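Local coordinates for protein MarR family transcriptional regulator (Staphylococcus epidermidis, PDB 5HLI) that probably acts as a dimeric, redox-sensing MarR-type transcription regulator that binds DNA through winged helix-turn-helix domains, at residues Ala27-Tyr30 with Glu31-Lys35. The protein carries 1 engineered substitution. Residues are numbered along the deposited sequence; the frame is centred on the assembly and turned at random.
Sequences AQFY and EKKLK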
loop_
_atom_site.group_PDB
_atom_site.type_symbol
_atom_site.label_atom_id
_atom_site.label_comp_id
_atom_site.label_asym_id
_atom_site.label_seq_id
_atom_site.Cartn_x
_atom_site.Cartn_y
_atom_site.Cartn_z
ATOM N N ALA A 27 -4.661 -1.811 2.848
ATOM C CA ALA A 27 -3.677 -1.738 3.924
ATOM C C ALA A 27 -4.290 -1.174 5.200
ATOM O O ALA A 27 -4.039 -1.689 6.296
ATOM C CB ALA A 27 -2.479 -0.894 3.485
ATOM N N GLN A 28 -5.094 -0.114 5.078
ATOM C CA GLN A 28 -5.754 0.450 6.251
ATOM C C GLN A 28 -6.738 -0.533 6.864
ATOM O O GLN A 28 -6.936 -0.532 8.084
ATOM C CB GLN A 28 -6.468 1.750 5.883
ATOM C CG GLN A 28 -5.524 2.898 5.530
ATOM C CD GLN A 28 -6.218 4.004 4.755
ATOM O OE1 GLN A 28 -7.416 4.232 4.915
ATOM N NE2 GLN A 28 -5.469 4.694 3.908
ATOM N N PHE A 29 -7.370 -1.371 6.041
ATOM C CA PHE A 29 -8.243 -2.409 6.577
ATOM C C PHE A 29 -7.440 -3.430 7.373
ATOM O O PHE A 29 -7.837 -3.824 8.477
ATOM C CB PHE A 29 -9.013 -3.086 5.444
ATOM C CG PHE A 29 -9.829 -4.268 5.889
ATOM C CD1 PHE A 29 -11.113 -4.096 6.379
ATOM C CD2 PHE A 29 -9.312 -5.552 5.818
ATOM C CE1 PHE A 29 -11.866 -5.182 6.792
ATOM C CE2 PHE A 29 -10.058 -6.640 6.231
ATOM C CZ PHE A 29 -11.337 -6.454 6.715
ATOM N N TYR A 30 -6.308 -3.876 6.823
ATOM C CA TYR A 30 -5.450 -4.814 7.541
ATOM C C TYR A 30 -4.995 -4.232 8.873
ATOM O O TYR A 30 -5.086 -4.890 9.915
ATOM C CB TYR A 30 -4.238 -5.186 6.684
ATOM C CG TYR A 30 -4.410 -6.444 5.862
ATOM C CD1 TYR A 30 -4.204 -7.697 6.427
ATOM C CD2 TYR A 30 -4.757 -6.380 4.519
ATOM C CE1 TYR A 30 -4.354 -8.852 5.680
ATOM C CE2 TYR A 30 -4.909 -7.529 3.764
ATOM C CZ TYR A 30 -4.707 -8.761 4.349
ATOM O OH TYR A 30 -4.857 -9.907 3.601
ATOM N N GLU A 31 -4.511 -2.988 8.854
ATOM C CA GLU A 31 -4.005 -2.377 10.079
ATOM C C GLU A 31 -5.097 -2.273 11.136
ATOM O O GLU A 31 -4.840 -2.475 12.329
ATOM C CB GLU A 31 -3.404 -1.006 9.760
ATOM C CG GLU A 31 -2.095 -1.100 8.979
ATOM C CD GLU A 31 -1.893 0.045 8.003
ATOM O OE1 GLU A 31 -0.964 -0.042 7.167
ATOM O OE2 GLU A 31 -2.659 1.029 8.063
ATOM N N LYS A 32 -6.329 -1.973 10.718
ATOM C CA LYS A 32 -7.444 -1.922 11.658
ATOM C C LYS A 32 -7.715 -3.295 12.261
ATOM O O LYS A 32 -7.886 -3.432 13.478
ATOM C CB LYS A 32 -8.688 -1.381 10.952
ATOM C CG LYS A 32 -9.952 -1.386 11.793
ATOM C CD LYS A 32 -11.124 -0.810 11.009
ATOM C CE LYS A 32 -12.427 -0.915 11.788
ATOM N NZ LYS A 32 -12.356 -0.200 13.092
ATOM N N LYS A 33 -7.752 -4.330 11.420
ATOM C CA LYS A 33 -8.048 -5.674 11.906
ATOM C C LYS A 33 -6.925 -6.206 12.786
ATOM O O LYS A 33 -7.179 -6.771 13.857
ATOM C CB LYS A 33 -8.304 -6.612 10.725
ATOM C CG LYS A 33 -9.636 -6.366 10.046
ATOM C CD LYS A 33 -10.756 -6.453 11.066
ATOM C CE LYS A 33 -12.110 -6.161 10.452
ATOM N NZ LYS A 33 -13.190 -6.288 11.470
ATOM N N LEU A 34 -5.674 -6.039 12.351
ATOM C CA LEU A 34 -4.545 -6.513 13.145
ATOM C C LEU A 34 -4.498 -5.824 14.503
ATOM O O LEU A 34 -4.154 -6.449 15.513
ATOM C CB LEU A 34 -3.236 -6.293 12.383
ATOM C CG LEU A 34 -3.070 -7.069 11.075
ATOM C CD1 LEU A 34 -1.776 -6.670 10.373
ATOM C CD2 LEU A 34 -3.110 -8.568 11.320
ATOM N N LYS A 35 -4.850 -4.537 14.550
ATOM C CA LYS A 35 -4.905 -3.836 15.829
ATOM C C LYS A 35 -5.957 -4.434 16.755
ATOM O O LYS A 35 -5.755 -4.478 17.974
ATOM C CB LYS A 35 -5.180 -2.349 15.606
ATOM C CG LYS A 35 -5.366 -1.555 16.893
ATOM C CD LYS A 35 -5.447 -0.062 16.624
ATOM C CE LYS A 35 -5.835 0.702 17.882
ATOM N NZ LYS A 35 -4.987 0.327 19.049
#
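Phe29 and Lys33, one turn apart on the long helix 2-36, make the main side-chain contact of this stretch. Lys33 CG sits over one face of the Phe29 ring, 4.0 Å from its centroid and displaced toward the rim, in a CH-pi contact; Lys33 CE passes beside the rim, 3.8 Å from Phe29 CZ. Two torsions bring them together. The ring swings beside its own carbonyl carbon (chi1 174°), toward the following turn, while Lys33 CG, anti to its carbonyl carbon (chi1 -73°), leans back over it. A bend at chi2 then steers the lysine past the ring, NZ making a weak hydrogen bond with Gln36 OE1. Lysine suits this place because its aliphatic part can cover an aromatic face while its ammonium group lies beyond it.

In one of two conformers Glu31 lies back beside Ala27, a doubtful detail. Ala27, small enough for a helix-helix interface, packs on Ser23 of the second subunit, and Tyr30 stacks its flat ring on Tyr20 of that subunit. Buried Leu34 fills the junction with Tyr44 of helix 41-52, its branched chain suiting an apolar site. Beneath run regular i to i+4 bonds, the straightest from Leu34 N to Tyr30 O (2.8 Å, 174°).

The chemistry is thus graded around the helix: aromatic and aliphatic groups, including the lysines' methylenes, join the packing, while the amino ends lead away and Glu31 lies on the exposed side.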